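Local coordinates for protein BOLA1, chloroplastic (Arabidopsis thaliana, PDB 4PUG), which pairs with monothiol glutaredoxins to bind a labile, oxygen-sensitive iron-sulfur cluster, and may act as a redox-regulated transcriptional regulator or a factor in iron-sulfur cluster biogenesis, at residues A[4-7]-A[8-12]; A[53-56]-A[57-60]. One frame throughout, in Å; residues are numbered along the deposited sequence.

Contact 1: A[4-7]-A[8-12]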
loop_
_atom_site.group_PDB
_atom_site.type_symbol
_atom_site.label_atom_id
_atom_site.label_comp_id
_atom_site.label_asym_id
_atom_site.label_seq_id
_atom_site.Cartn_x
_atom_site.Cartn_y
_atom_site.Cartn_z
ATOM N N GLU A 4 -9.180 -4.873 -12.444
ATOM C CA GLU A 4 -9.002 -5.704 -11.262
ATOM C C GLU A 4 -7.523 -6.029 -11.066
ATOM O O GLU A 4 -7.001 -6.957 -11.685
ATOM C CB GLU A 4 -9.816 -6.992 -11.415
ATOM C CG GLU A 4 -9.699 -7.985 -10.270
ATOM C CD GLU A 4 -10.413 -9.293 -10.569
ATOM O OE1 GLU A 4 -10.965 -9.427 -11.683
ATOM O OE2 GLU A 4 -10.421 -10.185 -9.695
ATOM N N ASN A 5 -6.844 -5.259 -10.218
ATOM C CA ASN A 5 -5.431 -5.504 -9.931
ATOM C C ASN A 5 -5.053 -5.279 -8.463
ATOM O O ASN A 5 -5.919 -5.019 -7.626
ATOM C CB ASN A 5 -4.523 -4.695 -10.872
ATOM C CG ASN A 5 -4.753 -3.192 -10.777
ATOM O OD1 ASN A 5 -5.247 -2.683 -9.771
ATOM N ND2 ASN A 5 -4.387 -2.474 -11.835
ATOM N N ARG A 6 -3.763 -5.385 -8.160
ATOM C CA ARG A 6 -3.277 -5.217 -6.791
ATOM C C ARG A 6 -3.481 -3.795 -6.270
ATOM O O ARG A 6 -3.873 -3.601 -5.118
ATOM C CB ARG A 6 -1.801 -5.619 -6.680
ATOM C CG ARG A 6 -1.094 -5.080 -5.441
ATOM C CD ARG A 6 0.115 -5.924 -5.069
ATOM N NE ARG A 6 -0.275 -7.290 -4.737
ATOM C CZ ARG A 6 0.082 -8.364 -5.435
ATOM N NH1 ARG A 6 0.855 -8.238 -6.505
ATOM N NH2 ARG A 6 -0.330 -9.566 -5.054
ATOM N N ALA A 7 -3.216 -2.809 -7.122
ATOM C CA ALA A 7 -3.369 -1.407 -6.743
ATOM C C ALA A 7 -4.795 -1.108 -6.272
ATOM O O ALA A 7 -5.003 -0.497 -5.219
ATOM C CB ALA A 7 -2.973 -0.502 -7.901
ATOM N N SER A 8 -5.768 -1.563 -7.055
ATOM C CA SER A 8 -7.175 -1.397 -6.716
ATOM C C SER A 8 -7.546 -2.095 -5.411
ATOM O O SER A 8 -8.278 -1.531 -4.602
ATOM C CB SER A 8 -8.075 -1.898 -7.848
ATOM O OG SER A 8 -7.942 -3.292 -8.031
ATOM N N ARG A 9 -7.055 -3.316 -5.208
ATOM C CA ARG A 9 -7.361 -4.055 -3.983
ATOM C C ARG A 9 -6.821 -3.318 -2.773
ATOM O O ARG A 9 -7.518 -3.144 -1.776
ATOM C CB ARG A 9 -6.786 -5.475 -4.024
ATOM C CG ARG A 9 -7.461 -6.402 -5.018
ATOM C CD ARG A 9 -7.106 -7.860 -4.760
ATOM N NE ARG A 9 -5.668 -8.104 -4.824
ATOM C CZ ARG A 9 -5.002 -8.356 -5.945
ATOM N NH1 ARG A 9 -5.643 -8.391 -7.106
ATOM N NH2 ARG A 9 -3.693 -8.569 -5.910
ATOM N N MET A 10 -5.570 -2.885 -2.871
ATOM C CA MET A 10 -4.953 -2.118 -1.799
ATOM C C MET A 10 -5.727 -0.839 -1.504
ATOM O O MET A 10 -5.988 -0.530 -0.344
ATOM C CB MET A 10 -3.490 -1.810 -2.117
ATOM C CG MET A 10 -2.615 -3.047 -2.189
ATOM S SD MET A 10 -0.888 -2.693 -2.562
ATOM C CE MET A 10 -1.049 -1.713 -4.044
ATOM N N ARG A 11 -6.105 -0.103 -2.547
ATOM C CA ARG A 11 -6.883 1.120 -2.341
ATOM C C ARG A 11 -8.219 0.843 -1.663
ATOM O O ARG A 11 -8.595 1.545 -0.728
ATOM C CB ARG A 11 -7.115 1.884 -3.647
ATOM C CG ARG A 11 -7.937 3.153 -3.446
ATOM C CD ARG A 11 -7.915 4.047 -4.670
ATOM N NE ARG A 11 -6.555 4.427 -5.040
ATOM C CZ ARG A 11 -5.878 5.425 -4.483
ATOM N NH1 ARG A 11 -6.427 6.151 -3.519
ATOM N NH2 ARG A 11 -4.644 5.695 -4.888
ATOM N N GLU A 12 -8.929 -0.176 -2.138
ATOM C CA GLU A 12 -10.219 -0.548 -1.569
ATOM C C GLU A 12 -10.076 -0.890 -0.094
ATOM O O GLU A 12 -10.774 -0.330 0.750
ATOM C CB GLU A 12 -10.834 -1.728 -2.331
ATOM C CG GLU A 12 -12.226 -2.135 -1.845
ATOM C CD GLU A 12 -12.194 -3.228 -0.785
ATOM O OE1 GLU A 12 -11.097 -3.752 -0.503
ATOM O OE2 GLU A 12 -13.265 -3.566 -0.237
#
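Asn5 and Ser8 meet at the N-cap of helix 6-18, the first helix of this BolA domain. Asn5 OD1 accepts the amide of Ser8 at 3.0 Å, in a bond that is nearly straight (N-H...O 169°). A chi1 of 59°, which tucks CG between the backbone N and the carbonyl carbon, turns the side-chain carbonyl toward the first turn of the helix. Ser8 answers through its hydroxyl: OG donates to Asn5 O at 2.7 Å. The same carbonyl also takes Arg9 N, and both donors arrive from one face of its plane. Two first-turn amides and a hydroxyl are thereby satisfied around a single residue.

The inward side is the tighter one. Met10 bends at chi3, which carries CE to 3.6 Å from Arg6 CG, while Phe48 of strand 47-53, with Leu73 and Leu81, covers this buried pair. The looser side is that of Glu4, which is exposed and whose OE2 stays 5.7 Å from Arg9 NH1. Arg11 reaches away to Leu23 O on strand 22-27.

The two arginines share Glu76: Arg6 NE and Arg9 NE each form a salt bridge with its carboxylate, and Arg6 NH1 adds Asp43. These acids probably offset the closeness of like charges. An alanine in place of Arg9 would remove one of the two guanidinium groups on Glu76 and is likely to uncover the Arg6 backbone beneath it. The guanidinium planes stand 88° apart, and Arg6 CA sits 3.5 Å above the plane of the Arg9 guanidinium, toward its rim.

Contact 2: A[53-56]-A[57-60]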
loop_
_atom_site.group_PDB
_atom_site.type_symbol
_atom_site.label_atom_id
_atom_site.label_comp_id
_atom_site.label_asym_id
_atom_site.label_seq_id
_atom_site.Cartn_x
_atom_site.Cartn_y
_atom_site.Cartn_z
ATOM N N VAL A 53 -3.001 9.218 5.052
ATOM C CA VAL A 53 -3.369 10.231 6.030
ATOM C C VAL A 53 -4.799 9.991 6.532
ATOM O O VAL A 53 -5.785 10.220 5.798
ATOM C CB VAL A 53 -3.240 11.654 5.455
ATOM C CG1 VAL A 53 -3.505 12.674 6.543
ATOM C CG2 VAL A 53 -1.848 11.855 4.864
ATOM N N SER A 54 -4.879 9.540 7.785
ATOM C CA SER A 54 -6.112 9.079 8.411
ATOM C C SER A 54 -6.117 9.426 9.899
ATOM O O SER A 54 -5.058 9.464 10.530
ATOM C CB SER A 54 -6.225 7.563 8.260
ATOM O OG SER A 54 -7.023 7.010 9.287
ATOM N N LYS A 55 -7.307 9.641 10.458
ATOM C CA LYS A 55 -7.470 9.943 11.884
ATOM C C LYS A 55 -7.334 8.708 12.771
ATOM O O LYS A 55 -7.181 8.820 13.989
ATOM C CB LYS A 55 -8.836 10.581 12.141
ATOM C CG LYS A 55 -9.019 11.961 11.540
ATOM C CD LYS A 55 -10.484 12.374 11.562
ATOM C CE LYS A 55 -10.659 13.811 11.103
ATOM N NZ LYS A 55 -12.095 14.201 11.034
ATOM N N GLY A 56 -7.408 7.530 12.158
ATOM C CA GLY A 56 -7.295 6.279 12.886
ATOM C C GLY A 56 -5.923 6.062 13.497
ATOM O O GLY A 56 -5.748 5.185 14.342
ATOM N N PHE A 57 -4.951 6.864 13.071
ATOM C CA PHE A 57 -3.576 6.755 13.558
ATOM C C PHE A 57 -3.330 7.538 14.848
ATOM O O PHE A 57 -2.261 7.423 15.452
ATOM C CB PHE A 57 -2.591 7.221 12.485
ATOM C CG PHE A 57 -2.538 6.326 11.282
ATOM C CD1 PHE A 57 -2.617 4.952 11.422
ATOM C CD2 PHE A 57 -2.416 6.861 10.010
ATOM C CE1 PHE A 57 -2.571 4.123 10.315
ATOM C CE2 PHE A 57 -2.369 6.041 8.899
ATOM C CZ PHE A 57 -2.447 4.668 9.051
ATOM N N GLU A 58 -4.312 8.336 15.259
ATOM C CA GLU A 58 -4.201 9.145 16.473
ATOM C C GLU A 58 -3.898 8.312 17.716
ATOM O O GLU A 58 -4.606 7.352 18.023
ATOM C CB GLU A 58 -5.476 9.960 16.692
ATOM C CG GLU A 58 -5.388 11.390 16.191
ATOM C CD GLU A 58 -6.744 11.966 15.838
ATOM O OE1 GLU A 58 -7.766 11.415 16.296
ATOM O OE2 GLU A 58 -6.786 12.965 15.091
ATOM N N GLY A 59 -2.836 8.688 18.425
ATOM C CA GLY A 59 -2.437 7.992 19.634
ATOM C C GLY A 59 -1.605 6.750 19.379
ATOM O O GLY A 59 -1.194 6.064 20.316
ATOM N N MET A 60 -1.359 6.452 18.108
ATOM C CA MET A 60 -0.532 5.307 17.758
ATOM C C MET A 60 0.905 5.747 17.542
ATOM O O MET A 60 1.161 6.733 16.854
ATOM C CB MET A 60 -1.041 4.640 16.481
ATOM C CG MET A 60 -2.430 4.034 16.568
ATOM S SD MET A 60 -2.762 3.046 15.096
ATOM C CE MET A 60 -4.410 2.450 15.445
#
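An ST turn opens the loop between strand 47-53 and helix 62-72, and a type II beta turn from Phe57 to Met60 follows it. In the first, Ser54 OG accepts the amide of Gly56 at 2.9 Å; a chi1 of 154° places the hydroxyl far from its own backbone N, and OG has a second partner in Leu18 O. The chain then curls until Glu58 N donates to Lys55 O at 3.2 Å. That bond is straight at the hydrogen (165°), yet the donor stands well above the carbonyl plane. Glu58 also lays its side chain along this carbonyl, with CB 3.4 Å from Lys55 O.

Met60 N closes the type II turn on Phe57 O, and Gly59, with its positive phi, occupies the third position. The turn brings Met60 round, and its extended side chain reaches back to put CE 3.2 Å from Gly56 O. The Phe57 ring, by contrast, is buried: its CE2 comes within 4.2 Å of Ser54 CB, while Arg65 and Val69 of helix 62-72 and Thr90, just beyond strand 83-89, pack against it. Met60 meets Leu68 of the same helix, and Ser54 pairs through its backbone with Lys89 of strand 83-89.

Contact 1 precedes contact 2 along the chain, and the two do not touch: their centres lie 22 Å apart and their nearest atoms about 10 Å. Residues 4-12 start helix 6-18, whereas residues 53-60 form the passage from the central strand, 47-53, to helix 62-72. That strand is what they share, since side chains of contact 1 rest on Phe48 near its beginning and contact 2 starts at its last residue. The last residue of helix 6-18 also reaches contact 2. Contact 1 thus marks the start of helix 6-18, and contact 2 carries the chain from the middle strand of the mixed sheet of the BolA domain over to helix 62-72.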